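Local coordinates for protein histidine acid phosphatase (Hafnia alvei, PDB 4ARU) that belongs to branch 2 of the histidine phosphatase superfamily, with an alpha/beta fold whose central mixed sheet is flanked by helices, at residues 10-15 / 68-73; 33-39 / 172-178; 83-89 / 298-304; 169-173 / 236-240. One frame throughout, in Å; residues are numbered along the deposited sequence.

Contact 1 of 4, residues 10-15 / 68-73. Unlike the reference sequence in segment 10-15: Arg12 (reference Lys).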
loop_
_atom_site.group_PDB
_atom_site.type_symbol
_atom_site.label_atom_id
_atom_site.label_comp_id
_atom_site.label_asym_id
_atom_site.label_seq_id
_atom_site.Cartn_x
_atom_site.Cartn_y
_atom_site.Cartn_z
ATOM N N LEU A 10 22.076 3.696 11.738
ATOM C CA LEU A 10 21.025 3.971 10.770
ATOM C C LEU A 10 21.325 5.271 10.032
ATOM O O LEU A 10 21.355 6.351 10.669
ATOM C CB LEU A 10 19.670 4.083 11.460
ATOM C CG LEU A 10 18.478 4.386 10.528
ATOM C CD1 LEU A 10 18.252 3.345 9.452
ATOM C CD2 LEU A 10 17.219 4.562 11.378
ATOM N N GLU A 11 21.615 5.209 8.729
ATOM C CA GLU A 11 22.043 6.406 7.974
ATOM C C GLU A 11 20.853 7.141 7.332
ATOM O O GLU A 11 20.879 8.352 7.217
ATOM C CB GLU A 11 23.044 6.047 6.885
ATOM C CG GLU A 11 24.382 5.630 7.495
ATOM C CD GLU A 11 25.531 5.689 6.539
ATOM O OE1 GLU A 11 25.280 5.748 5.322
ATOM O OE2 GLU A 11 26.680 5.696 7.014
ATOM N N ARG A 12 19.842 6.421 6.882
ATOM C CA ARG A 12 18.643 7.045 6.362
ATOM C C ARG A 12 17.578 6.063 6.060
ATOM O O ARG A 12 17.813 4.852 6.054
ATOM C CB ARG A 12 18.945 7.868 5.159
ATOM C CG ARG A 12 19.687 7.157 4.082
ATOM C CD ARG A 12 20.030 8.217 3.051
ATOM N NE ARG A 12 20.784 7.697 1.903
ATOM C CZ ARG A 12 22.094 7.553 1.838
ATOM N NH1 ARG A 12 22.871 7.821 2.889
ATOM N NH2 ARG A 12 22.625 7.087 0.707
ATOM N N VAL A 13 16.385 6.581 5.827
ATOM C CA VAL A 13 15.178 5.778 5.661
ATOM C C VAL A 13 14.401 6.277 4.454
ATOM O O VAL A 13 14.383 7.503 4.169
ATOM C CB VAL A 13 14.293 5.883 6.917
ATOM C CG1 VAL A 13 13.031 5.057 6.784
ATOM C CG2 VAL A 13 15.064 5.430 8.129
ATOM N N VAL A 14 13.735 5.351 3.784
ATOM C CA VAL A 14 12.780 5.659 2.731
ATOM C C VAL A 14 11.498 4.919 3.074
ATOM O O VAL A 14 11.506 3.682 3.240
ATOM C CB VAL A 14 13.272 5.237 1.348
ATOM C CG1 VAL A 14 12.219 5.623 0.291
ATOM C CG2 VAL A 14 14.648 5.756 1.055
ATOM N N ILE A 15 10.406 5.646 3.197
ATOM C CA ILE A 15 9.143 5.126 3.597
ATOM C C ILE A 15 8.164 5.231 2.441
ATOM O O ILE A 15 7.956 6.335 1.937
ATOM C CB ILE A 15 8.595 5.935 4.774
ATOM C CG1 ILE A 15 9.623 5.921 5.932
ATOM C CG2 ILE A 15 7.246 5.414 5.231
ATOM C CD1 ILE A 15 9.251 6.788 7.105
ATOM N N PHE A 68 12.780 6.928 15.081
ATOM C CA PHE A 68 13.981 7.443 14.440
ATOM C C PHE A 68 14.850 8.279 15.386
ATOM O O PHE A 68 16.075 8.336 15.224
ATOM C CB PHE A 68 13.641 8.192 13.154
ATOM C CG PHE A 68 12.923 7.324 12.121
ATOM C CD1 PHE A 68 13.299 6.009 11.893
ATOM C CD2 PHE A 68 11.848 7.825 11.403
ATOM C CE1 PHE A 68 12.620 5.200 10.944
ATOM C CE2 PHE A 68 11.179 7.038 10.476
ATOM C CZ PHE A 68 11.544 5.728 10.273
ATOM N N GLN A 69 14.257 8.944 16.378
ATOM C CA GLN A 69 15.021 9.609 17.429
ATOM C C GLN A 69 15.824 8.618 18.213
ATOM O O GLN A 69 16.972 8.849 18.557
ATOM C CB GLN A 69 14.099 10.287 18.424
ATOM C CG GLN A 69 13.664 11.632 17.948
ATOM C CD GLN A 69 12.546 12.196 18.798
ATOM O OE1 GLN A 69 11.748 11.476 19.378
ATOM N NE2 GLN A 69 12.497 13.478 18.875
ATOM N N GLN A 70 15.197 7.499 18.546
ATOM C CA GLN A 70 15.890 6.493 19.345
ATOM C C GLN A 70 17.110 5.944 18.591
ATOM O O GLN A 70 18.118 5.619 19.214
ATOM C CB GLN A 70 14.909 5.365 19.691
ATOM C CG GLN A 70 15.536 4.225 20.514
ATOM C CD GLN A 70 14.579 3.043 20.671
ATOM O OE1 GLN A 70 13.994 2.539 19.704
ATOM N NE2 GLN A 70 14.421 2.598 21.907
ATOM N N GLN A 71 17.010 5.910 17.260
ATOM C CA GLN A 71 18.071 5.379 16.389
ATOM C C GLN A 71 19.056 6.482 15.955
ATOM O O GLN A 71 19.971 6.255 15.139
ATOM C CB GLN A 71 17.467 4.644 15.176
ATOM C CG GLN A 71 16.487 3.498 15.541
ATOM C CD GLN A 71 15.643 2.954 14.380
ATOM O OE1 GLN A 71 14.935 3.688 13.649
ATOM N NE2 GLN A 71 15.677 1.626 14.223
ATOM N N GLY A 72 18.906 7.678 16.505
ATOM C CA GLY A 72 19.864 8.761 16.269
ATOM C C GLY A 72 19.732 9.497 14.955
ATOM O O GLY A 72 20.542 10.394 14.636
ATOM N N LEU A 73 18.679 9.156 14.218
ATOM C CA LEU A 73 18.468 9.691 12.898
ATOM C C LEU A 73 17.839 11.094 12.955
ATOM O O LEU A 73 18.200 11.965 12.131
ATOM C CB LEU A 73 17.620 8.677 12.113
ATOM C CG LEU A 73 17.554 8.962 10.620
ATOM C CD1 LEU A 73 18.929 8.887 9.966
ATOM C CD2 LEU A 73 16.528 8.034 9.994
HETATM O O HOH W 1 21.465 7.559 13.019
HETATM O O HOH W 2 21.508 4.115 14.585
#

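Contact 2 of 4, residues 33-39 / 172-178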
loop_
_atom_site.group_PDB
_atom_site.type_symbol
_atom_site.label_atom_id
_atom_site.label_comp_id
_atom_site.label_asym_id
_atom_site.label_seq_id
_atom_site.Cartn_x
_atom_site.Cartn_y
_atom_site.Cartn_z
ATOM N N ASP A 33 -26.529 -2.152 -5.706
ATOM C CA ASP A 33 -27.545 -3.151 -6.033
ATOM C C ASP A 33 -27.313 -4.502 -5.370
ATOM O O ASP A 33 -28.259 -5.256 -5.285
ATOM C CB ASP A 33 -27.673 -3.317 -7.547
ATOM C CG ASP A 33 -28.328 -2.113 -8.236
ATOM O OD1 ASP A 33 -28.888 -1.239 -7.531
ATOM O OD2 ASP A 33 -28.384 -2.092 -9.514
ATOM N N VAL A 34 -26.097 -4.815 -4.942
ATOM C CA VAL A 34 -25.821 -6.186 -4.413
ATOM C C VAL A 34 -26.193 -6.329 -2.943
ATOM O O VAL A 34 -25.981 -7.396 -2.327
ATOM C CB VAL A 34 -24.358 -6.629 -4.631
ATOM C CG1 VAL A 34 -24.060 -6.831 -6.106
ATOM C CG2 VAL A 34 -23.382 -5.665 -4.022
ATOM N N THR A 35 -26.768 -5.290 -2.375
ATOM C CA THR A 35 -27.311 -5.344 -1.013
ATOM C C THR A 35 -28.631 -4.603 -0.911
ATOM O O THR A 35 -28.786 -3.558 -1.516
ATOM C CB THR A 35 -26.332 -4.767 0.028
ATOM O OG1 THR A 35 -26.924 -4.829 1.328
ATOM C CG2 THR A 35 -25.984 -3.306 -0.232
ATOM N N PRO A 36 -29.601 -5.132 -0.156
ATOM C CA PRO A 36 -30.818 -4.347 0.125
ATOM C C PRO A 36 -30.565 -3.205 1.097
ATOM O O PRO A 36 -31.453 -2.334 1.273
ATOM C CB PRO A 36 -31.733 -5.373 0.801
ATOM C CG PRO A 36 -30.767 -6.320 1.465
ATOM C CD PRO A 36 -29.661 -6.465 0.479
ATOM N N HIS A 37 -29.414 -3.227 1.760
ATOM C CA HIS A 37 -29.146 -2.219 2.790
ATOM C C HIS A 37 -28.603 -0.978 2.155
ATOM O O HIS A 37 -28.270 -0.999 0.978
ATOM C CB HIS A 37 -28.142 -2.747 3.775
ATOM C CG HIS A 37 -28.536 -4.048 4.365
ATOM N ND1 HIS A 37 -29.797 -4.265 4.872
ATOM C CD2 HIS A 37 -27.873 -5.216 4.469
ATOM C CE1 HIS A 37 -29.880 -5.506 5.312
ATOM N NE2 HIS A 37 -28.734 -6.106 5.072
ATOM N N GLN A 38 -28.605 0.125 2.883
ATOM C CA GLN A 38 -28.094 1.379 2.338
ATOM C C GLN A 38 -26.681 1.587 2.831
ATOM O O GLN A 38 -26.433 1.487 4.032
ATOM C CB GLN A 38 -28.965 2.550 2.789
ATOM C CG GLN A 38 -30.436 2.343 2.472
ATOM C CD GLN A 38 -30.721 1.799 1.061
ATOM O OE1 GLN A 38 -31.325 0.711 0.891
ATOM N NE2 GLN A 38 -30.310 2.551 0.045
ATOM N N TRP A 39 -25.774 1.887 1.906
ATOM C CA TRP A 39 -24.441 2.219 2.289
ATOM C C TRP A 39 -24.386 3.528 3.110
ATOM O O TRP A 39 -25.051 4.491 2.769
ATOM C CB TRP A 39 -23.553 2.330 1.044
ATOM C CG TRP A 39 -23.293 1.009 0.373
ATOM C CD1 TRP A 39 -23.985 0.478 -0.697
ATOM C CD2 TRP A 39 -22.243 0.102 0.672
ATOM N NE1 TRP A 39 -23.413 -0.726 -1.052
ATOM C CE2 TRP A 39 -22.366 -0.997 -0.211
ATOM C CE3 TRP A 39 -21.236 0.072 1.636
ATOM C CZ2 TRP A 39 -21.483 -2.066 -0.180
ATOM C CZ3 TRP A 39 -20.383 -0.996 1.684
ATOM C CH2 TRP A 39 -20.488 -2.053 0.763
ATOM N N LEU A 172 -23.749 -9.001 2.983
ATOM C CA LEU A 172 -24.550 -8.141 2.131
ATOM C C LEU A 172 -26.032 -8.424 2.196
ATOM O O LEU A 172 -26.826 -7.565 1.815
ATOM C CB LEU A 172 -24.117 -8.328 0.648
ATOM C CG LEU A 172 -22.699 -7.884 0.351
ATOM C CD1 LEU A 172 -22.393 -8.356 -1.043
ATOM C CD2 LEU A 172 -22.533 -6.373 0.475
ATOM N N ASP A 173 -26.459 -9.616 2.642
ATOM C CA ASP A 173 -27.828 -10.087 2.340
ATOM C C ASP A 173 -28.115 -10.050 0.858
ATOM O O ASP A 173 -29.200 -9.688 0.396
ATOM C CB ASP A 173 -28.874 -9.319 3.160
ATOM C CG ASP A 173 -28.788 -9.658 4.642
ATOM O OD1 ASP A 173 -29.141 -10.807 4.953
ATOM O OD2 ASP A 173 -28.378 -8.830 5.507
ATOM N N PHE A 174 -27.104 -10.492 0.094
ATOM C CA PHE A 174 -27.168 -10.501 -1.364
ATOM C C PHE A 174 -28.445 -11.134 -1.933
ATOM O O PHE A 174 -29.027 -10.618 -2.885
ATOM C CB PHE A 174 -25.884 -11.130 -1.954
ATOM C CG PHE A 174 -25.919 -11.310 -3.469
ATOM C CD1 PHE A 174 -25.742 -10.222 -4.330
ATOM C CD2 PHE A 174 -26.081 -12.556 -4.023
ATOM C CE1 PHE A 174 -25.764 -10.411 -5.699
ATOM C CE2 PHE A 174 -26.100 -12.736 -5.395
ATOM C CZ PHE A 174 -25.930 -11.663 -6.225
ATOM N N PRO A 175 -28.876 -12.278 -1.391
ATOM C CA PRO A 175 -30.037 -12.925 -2.007
ATOM C C PRO A 175 -31.318 -12.064 -1.969
ATOM O O PRO A 175 -32.232 -12.281 -2.789
ATOM C CB PRO A 175 -30.203 -14.205 -1.171
ATOM C CG PRO A 175 -28.839 -14.494 -0.641
ATOM C CD PRO A 175 -28.235 -13.157 -0.377
ATOM N N LYS A 176 -31.363 -11.121 -1.028
ATOM C CA LYS A 176 -32.497 -10.206 -0.914
ATOM C C LYS A 176 -32.274 -8.872 -1.613
ATOM O O LYS A 176 -33.101 -7.966 -1.452
ATOM C CB LYS A 176 -32.802 -9.927 0.551
ATOM C CG LYS A 176 -33.209 -11.157 1.348
ATOM C CD LYS A 176 -32.964 -10.843 2.811
ATOM C CE LYS A 176 -33.541 -11.857 3.787
ATOM N NZ LYS A 176 -32.962 -11.536 5.132
ATOM N N SER A 177 -31.226 -8.784 -2.418
ATOM C CA SER A 177 -30.780 -7.516 -2.983
ATOM C C SER A 177 -31.518 -7.225 -4.292
ATOM O O SER A 177 -32.046 -8.135 -4.942
ATOM C CB SER A 177 -29.295 -7.555 -3.235
ATOM O OG SER A 177 -29.003 -8.387 -4.350
ATOM N N PRO A 178 -31.540 -5.942 -4.690
ATOM C CA PRO A 178 -32.122 -5.629 -5.996
ATOM C C PRO A 178 -31.435 -6.354 -7.137
ATOM O O PRO A 178 -32.074 -6.744 -8.117
ATOM C CB PRO A 178 -31.903 -4.110 -6.115
ATOM C CG PRO A 178 -31.905 -3.643 -4.708
ATOM C CD PRO A 178 -31.168 -4.733 -3.947
#

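Contact 3 of 4, residues 83-89 / 298-304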
loop_
_atom_site.group_PDB
_atom_site.type_symbol
_atom_site.label_atom_id
_atom_site.label_comp_id
_atom_site.label_asym_id
_atom_site.label_seq_id
_atom_site.Cartn_x
_atom_site.Cartn_y
_atom_site.Cartn_z
ATOM N N ASP A 83 16.284 20.113 5.715
ATOM C CA ASP A 83 16.997 19.227 4.780
ATOM C C ASP A 83 16.853 17.734 5.143
ATOM O O ASP A 83 16.926 16.886 4.306
ATOM C CB ASP A 83 18.499 19.552 4.820
ATOM C CG ASP A 83 18.896 20.810 4.019
ATOM O OD1 ASP A 83 18.157 21.266 3.154
ATOM O OD2 ASP A 83 19.983 21.340 4.268
ATOM N N ALA A 84 16.602 17.456 6.401
ATOM C CA ALA A 84 16.556 16.063 6.884
ATOM C C ALA A 84 15.338 15.296 6.446
ATOM O O ALA A 84 15.413 14.100 6.322
ATOM C CB ALA A 84 16.640 16.025 8.405
ATOM N N VAL A 85 14.220 15.978 6.243
ATOM C CA VAL A 85 12.942 15.347 5.996
ATOM C C VAL A 85 12.319 15.849 4.697
ATOM O O VAL A 85 12.291 17.043 4.451
ATOM C CB VAL A 85 11.959 15.629 7.136
ATOM C CG1 VAL A 85 10.641 14.907 6.906
ATOM C CG2 VAL A 85 12.577 15.229 8.479
ATOM N N TYR A 86 11.878 14.931 3.857
ATOM C CA TYR A 86 11.296 15.246 2.579
ATOM C C TYR A 86 10.129 14.358 2.304
ATOM O O TYR A 86 10.218 13.161 2.446
ATOM C CB TYR A 86 12.332 15.115 1.473
ATOM C CG TYR A 86 11.900 15.543 0.075
ATOM C CD1 TYR A 86 11.161 14.740 -0.727
ATOM C CD2 TYR A 86 12.371 16.708 -0.460
ATOM C CE1 TYR A 86 10.799 15.131 -2.025
ATOM C CE2 TYR A 86 12.010 17.130 -1.731
ATOM C CZ TYR A 86 11.224 16.320 -2.517
ATOM O OH TYR A 86 10.902 16.684 -3.816
ATOM N N VAL A 87 9.011 14.955 1.872
ATOM C CA VAL A 87 7.819 14.252 1.465
ATOM C C VAL A 87 7.552 14.447 -0.016
ATOM O O VAL A 87 7.465 15.556 -0.462
ATOM C CB VAL A 87 6.543 14.691 2.266
ATOM C CG1 VAL A 87 5.335 13.988 1.706
ATOM C CG2 VAL A 87 6.706 14.441 3.750
ATOM N N TRP A 88 7.379 13.344 -0.729
ATOM C CA TRP A 88 6.838 13.340 -2.093
ATOM C C TRP A 88 5.485 12.649 -2.065
ATOM O O TRP A 88 5.423 11.468 -1.772
ATOM C CB TRP A 88 7.762 12.673 -3.108
ATOM C CG TRP A 88 7.269 12.873 -4.504
ATOM C CD1 TRP A 88 6.493 12.010 -5.259
ATOM C CD2 TRP A 88 7.359 14.063 -5.269
ATOM N NE1 TRP A 88 6.153 12.582 -6.440
ATOM C CE2 TRP A 88 6.676 13.830 -6.497
ATOM C CE3 TRP A 88 8.011 15.283 -5.092
ATOM C CZ2 TRP A 88 6.613 14.781 -7.517
ATOM C CZ3 TRP A 88 7.964 16.208 -6.114
ATOM C CH2 TRP A 88 7.226 15.982 -7.289
ATOM N N ALA A 89 4.411 13.373 -2.347
ATOM C CA ALA A 89 3.084 12.802 -2.369
ATOM C C ALA A 89 2.553 12.742 -3.776
ATOM O O ALA A 89 2.848 13.617 -4.586
ATOM C CB ALA A 89 2.117 13.655 -1.533
ATOM N N ASN A 298 19.518 14.456 3.103
ATOM C CA ASN A 298 18.207 13.932 3.482
ATOM C C ASN A 298 18.368 12.667 4.292
ATOM O O ASN A 298 19.211 11.829 3.922
ATOM C CB ASN A 298 17.375 13.642 2.237
ATOM C CG ASN A 298 16.042 13.021 2.577
ATOM O OD1 ASN A 298 15.872 11.777 2.537
ATOM N ND2 ASN A 298 15.142 13.830 3.053
ATOM N N LYS A 299 17.627 12.571 5.389
ATOM C CA LYS A 299 17.628 11.403 6.266
ATOM C C LYS A 299 16.325 10.583 6.184
ATOM O O LYS A 299 16.342 9.360 6.416
ATOM C CB LYS A 299 17.840 11.835 7.715
ATOM C CG LYS A 299 19.103 12.637 7.989
ATOM C CD LYS A 299 20.314 11.894 7.500
ATOM C CE LYS A 299 21.621 12.652 7.811
ATOM N NZ LYS A 299 22.019 12.472 9.230
ATOM N N ILE A 300 15.206 11.243 5.913
ATOM C CA ILE A 300 13.930 10.603 5.873
ATOM C C ILE A 300 13.213 11.064 4.606
ATOM O O ILE A 300 12.969 12.268 4.427
ATOM C CB ILE A 300 13.056 10.934 7.088
ATOM C CG1 ILE A 300 13.749 10.495 8.416
ATOM C CG2 ILE A 300 11.667 10.291 6.961
ATOM C CD1 ILE A 300 13.144 11.173 9.605
ATOM N N LEU A 301 12.902 10.120 3.748
ATOM C CA LEU A 301 12.151 10.341 2.509
ATOM C C LEU A 301 10.836 9.588 2.682
ATOM O O LEU A 301 10.832 8.370 2.796
ATOM C CB LEU A 301 12.913 9.893 1.277
ATOM C CG LEU A 301 12.165 9.821 -0.055
ATOM C CD1 LEU A 301 11.574 11.181 -0.379
ATOM C CD2 LEU A 301 13.008 9.314 -1.184
ATOM N N PHE A 302 9.718 10.309 2.754
ATOM C CA PHE A 302 8.395 9.741 2.913
ATOM C C PHE A 302 7.657 9.941 1.577
ATOM O O PHE A 302 7.495 11.103 1.122
ATOM C CB PHE A 302 7.657 10.432 4.064
ATOM C CG PHE A 302 6.299 9.888 4.359
ATOM C CD1 PHE A 302 5.183 10.407 3.732
ATOM C CD2 PHE A 302 6.106 8.871 5.295
ATOM C CE1 PHE A 302 3.908 9.970 4.063
ATOM C CE2 PHE A 302 4.824 8.415 5.609
ATOM C CZ PHE A 302 3.727 8.966 4.963
ATOM N N ILE A 303 7.157 8.845 1.017
ATOM C CA ILE A 303 6.509 8.819 -0.249
ATOM C C ILE A 303 5.077 8.391 -0.003
ATOM O O ILE A 303 4.821 7.234 0.451
ATOM C CB ILE A 303 7.218 7.877 -1.242
ATOM C CG1 ILE A 303 8.692 8.243 -1.426
ATOM C CG2 ILE A 303 6.463 7.874 -2.572
ATOM C CD1 ILE A 303 9.480 7.222 -2.236
ATOM N N ALA A 304 4.130 9.284 -0.297
ATOM C CA ALA A 304 2.718 9.050 0.017
ATOM C C ALA A 304 2.005 8.598 -1.249
ATOM O O ALA A 304 1.721 9.379 -2.139
ATOM C CB ALA A 304 2.054 10.325 0.574
HETATM O O HOH W 3 15.731 16.834 1.862
#

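Contact 4 of 4, residues 169-173 / 236-240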
loop_
_atom_site.group_PDB
_atom_site.type_symbol
_atom_site.label_atom_id
_atom_site.label_comp_id
_atom_site.label_asym_id
_atom_site.label_seq_id
_atom_site.Cartn_x
_atom_site.Cartn_y
_atom_site.Cartn_z
ATOM N N SER A 169 -21.625 -12.777 0.638
ATOM C CA SER A 169 -23.066 -12.827 0.338
ATOM C C SER A 169 -23.953 -12.628 1.552
ATOM O O SER A 169 -24.877 -11.827 1.514
ATOM C CB SER A 169 -23.388 -14.140 -0.389
ATOM O OG SER A 169 -24.752 -14.212 -0.763
ATOM N N SER A 170 -23.602 -13.298 2.658
ATOM C CA SER A 170 -24.401 -13.220 3.866
ATOM C C SER A 170 -24.292 -11.834 4.517
ATOM O O SER A 170 -25.297 -11.321 4.992
ATOM C CB SER A 170 -24.033 -14.372 4.837
ATOM O OG SER A 170 -22.757 -14.212 5.405
ATOM N N VAL A 171 -23.105 -11.250 4.521
ATOM C CA VAL A 171 -22.897 -9.905 5.080
ATOM C C VAL A 171 -23.711 -8.858 4.302
ATOM O O VAL A 171 -24.306 -7.960 4.903
ATOM C CB VAL A 171 -21.394 -9.552 5.051
ATOM C CG1 VAL A 171 -21.153 -8.060 5.276
ATOM C CG2 VAL A 171 -20.633 -10.417 6.048
ATOM N N LEU A 172 -23.749 -9.001 2.983
ATOM C CA LEU A 172 -24.550 -8.141 2.131
ATOM C C LEU A 172 -26.032 -8.424 2.196
ATOM O O LEU A 172 -26.826 -7.565 1.815
ATOM C CB LEU A 172 -24.117 -8.328 0.648
ATOM C CG LEU A 172 -22.699 -7.884 0.351
ATOM C CD1 LEU A 172 -22.393 -8.356 -1.043
ATOM C CD2 LEU A 172 -22.533 -6.373 0.475
ATOM N N ASP A 173 -26.459 -9.616 2.642
ATOM C CA ASP A 173 -27.828 -10.087 2.340
ATOM C C ASP A 173 -28.115 -10.050 0.858
ATOM O O ASP A 173 -29.200 -9.688 0.396
ATOM C CB ASP A 173 -28.874 -9.319 3.160
ATOM C CG ASP A 173 -28.788 -9.658 4.642
ATOM O OD1 ASP A 173 -29.141 -10.807 4.953
ATOM O OD2 ASP A 173 -28.378 -8.830 5.507
ATOM N N ALA A 236 -20.607 -2.542 7.918
ATOM C CA ALA A 236 -21.239 -3.628 7.215
ATOM C C ALA A 236 -22.582 -3.983 7.870
ATOM O O ALA A 236 -22.938 -5.147 8.029
ATOM C CB ALA A 236 -20.324 -4.835 7.151
ATOM N N TRP A 237 -23.352 -2.957 8.216
ATOM C CA TRP A 237 -24.692 -3.148 8.769
ATOM C C TRP A 237 -24.772 -4.047 10.003
ATOM O O TRP A 237 -25.773 -4.710 10.246
ATOM C CB TRP A 237 -25.698 -3.587 7.681
ATOM C CG TRP A 237 -25.506 -2.743 6.435
ATOM C CD1 TRP A 237 -25.975 -1.493 6.239
ATOM C CD2 TRP A 237 -24.760 -3.079 5.273
ATOM N NE1 TRP A 237 -25.548 -1.006 5.044
ATOM C CE2 TRP A 237 -24.785 -1.960 4.422
ATOM C CE3 TRP A 237 -24.045 -4.208 4.882
ATOM C CZ2 TRP A 237 -24.137 -1.941 3.194
ATOM C CZ3 TRP A 237 -23.394 -4.166 3.643
ATOM C CH2 TRP A 237 -23.473 -3.061 2.828
ATOM N N GLY A 238 -23.688 -4.058 10.762
ATOM C CA GLY A 238 -23.573 -4.870 11.943
ATOM C C GLY A 238 -23.318 -6.353 11.690
ATOM O O GLY A 238 -23.413 -7.133 12.630
ATOM N N ASN A 239 -22.924 -6.736 10.481
ATOM C CA ASN A 239 -22.838 -8.129 10.101
ATOM C C ASN A 239 -21.463 -8.769 10.170
ATOM O O ASN A 239 -21.376 -9.937 9.834
ATOM C CB ASN A 239 -23.438 -8.327 8.731
ATOM C CG ASN A 239 -24.909 -8.050 8.710
ATOM O OD1 ASN A 239 -25.571 -8.164 9.739
ATOM N ND2 ASN A 239 -25.435 -7.672 7.545
ATOM N N ILE A 240 -20.448 -8.055 10.652
ATOM C CA ILE A 240 -19.111 -8.638 10.872
ATOM C C ILE A 240 -18.877 -8.673 12.388
ATOM O O ILE A 240 -18.874 -7.624 13.073
ATOM C CB ILE A 240 -17.997 -7.875 10.135
ATOM C CG1 ILE A 240 -18.315 -7.761 8.663
ATOM C CG2 ILE A 240 -16.681 -8.608 10.373
ATOM C CD1 ILE A 240 -17.363 -6.841 7.943
#

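Contact 1 of 4, residues 10-15 / 68-73
Leu10, on strand 9-18, and Gln71, just past the end of helix 51-70, bring the two backbones together, their CA atoms 6.5 Å apart, without any direct hydrogen bond between 10-15 and 68-73. Two waters do that work instead: both donate to Gln71 O, one also donating to Leu10 O and the other accepting from Leu10 N. The helix closes in a Schellman motif, with Leu73 N bonded to Phe68 O (2.9 Å) and Gly72, at positive phi, in the C-prime position; this turn directs Leu73 back at the strand. There its two methyls divide the work. Leu73 CD1 rests on Glu11 O (3.4 Å), while Leu73 CD2 fits against Leu10 CD2 (3.8 Å), the two leucine side chains crossing at about a right angle, and against Val13 CG2 (3.5 Å in the conformer given). With Leu10 CG opposite its own backbone N (chi1 180°), CD2 also meets Gln71 OE1 at 3.3 Å. Phe68 and the pair Val13 and Ile15 extend toward each other from opposite directions: Ile15 CD1 lies at the ring edge near Phe68 CE2, 3.9 Å away, whereas Val13 CG2, in that same conformer, approaches CE1 obliquely. Glu11 and Arg12 form a classic beta bulge opposite Arg340, which also pairs with the Glu11 carboxylate. Phe68 and Leu73 both reach Ile300 on strand 300-305, and Val13 and Ile15 touch strand 335-342 as well.

Contact 2 of 4, residues 33-39 / 172-178
An ST turn on one side and a Schellman helix end on the other meet where the loop after helix 29-33 packs on the loop after helix 162-172. Thr35 OG1 accepts from His37 N at 3.0 Å and donates to Leu172 O at 2.8 Å, reaching that oxygen in its carbonyl plane on a lone pair. Asp173, the C-prime residue at positive phi, ends the helix and offers its carboxylate to His37. The resulting His-carboxylate hydrogen bond, His37 NE2 to Asp173 OD2 at 2.8 Å, is nearly straight (170°). OD2 lies close to the imidazole plane; NE2 reaches OD2 on the anti side, tilted somewhat out of the carboxylate plane, the two planes 84° apart. Pro36 CG sits over the centre of one imidazole face, and Pro36 CD lies 3.3 Å from Asp173 O. Further in, Val34 O is buried without a hydrogen-bond partner, although Phe174 CA makes a C-H...O contact with it at 3.5 Å. Val34 CB packs on Phe174 CD1 at 3.9 Å, and Trp237 meets the His37 ring at about 40°.

Contact 3 of 4, residues 83-89 / 298-304
Tyr86 sits on strand 85-89, which pairs in parallel with strand 300-305 in the central mixed sheet, their axes 4.7 Å apart at 17°. Its CB lies 3.5 Å from Asn298 ND2. With CG opposite the backbone N (chi1 -174°), the ring runs beside Leu301, both side chains pointing the same way; Tyr86 CD1 touches Leu301 CD1 at 3.6 Å, obliquely to the ring. At the tip, OH is hydrogen-bonded to Pro292 O, and the ring stacks on His115. The ladder advances two residues at a time: Tyr86 N donates to Ile300 O, Tyr86 O accepts from Phe302 N in a nearly straight bond (171°), and Trp88 repeats the pattern with Phe302 O and Ala304 N. Tyr86, Trp88, Leu301 and Ile303 share one face of the sheet; on the other, Val87 CG1 meets the edge of the Phe302 ring at 4.1 Å, and Phe302 stacks on Phe102 of helix 93-106. At the start of the pair, Ala84 O accepts from both Lys299 N (2.8 Å) and Ile300 N. Ile300 O likewise has two donors, Tyr86 N and Asn298 ND2, the latter 3.0 Å away and well above the carbonyl plane.

Contact 4 of 4, residues 169-173 / 236-240
A chi1 of -65° sets Asn239 CG opposite its own carbonyl carbon, and chi2 of -25° turns the amide so that ND2 faces Val171 O. The hydrogen bond between Asn239 ND2 and that oxygen is 2.9 Å long with an N-H...O angle of 156°; the acceptor lies near the amide plane, while the donor is tilted a little from the carbonyl plane. The Val171 and Asn239 side chains run alongside each other with opposite headings, and Val171 CG1 reaches Ala236 CB at 3.8 Å. Val171 CG2 touches Ile240 CG1 more loosely, at 4.4 Å. Val171 O and Leu172 CD2 both approach the Trp237 ring obliquely, the oxygen 3.8 Å from CE3 and the methyl 4.0 Å from CZ3; Trp237 NE1 is bonded to Gln38 O. Phe224 of helix 213-229 touches Val171, Ala236 and Ile240. Val171 O belongs to the last turn of helix 162-172, where carbonyls tend to lack helical N-H partners, and the amide of the 236-240 loop satisfies this one from outside the helix.

From the N terminus, strand 9-18 supplies the first segment of contact 1, whose loop of 52 residues closes where helix 51-70 ends. Contact 2 opens inside that loop at 33-39 and closes only at 172-178, so the two cross. Contact 3 opens after contact 1 has closed and spans 208 residues before strand 300-305 returns to strand 85-89; contact 2 crosses it, whereas contact 4 nests within it. Contact 4 starts where contact 2 ends, sharing Leu172 and Asp173. Contacts 1 and 3 meet through neighbouring strands 9-18 and 300-305 of the central sheet. Across the chain's centre, contacts 2 and 4, centres about 9 Å apart, join the end of helix 162-172 and the loop after it to the loops holding 33-39 and 236-240.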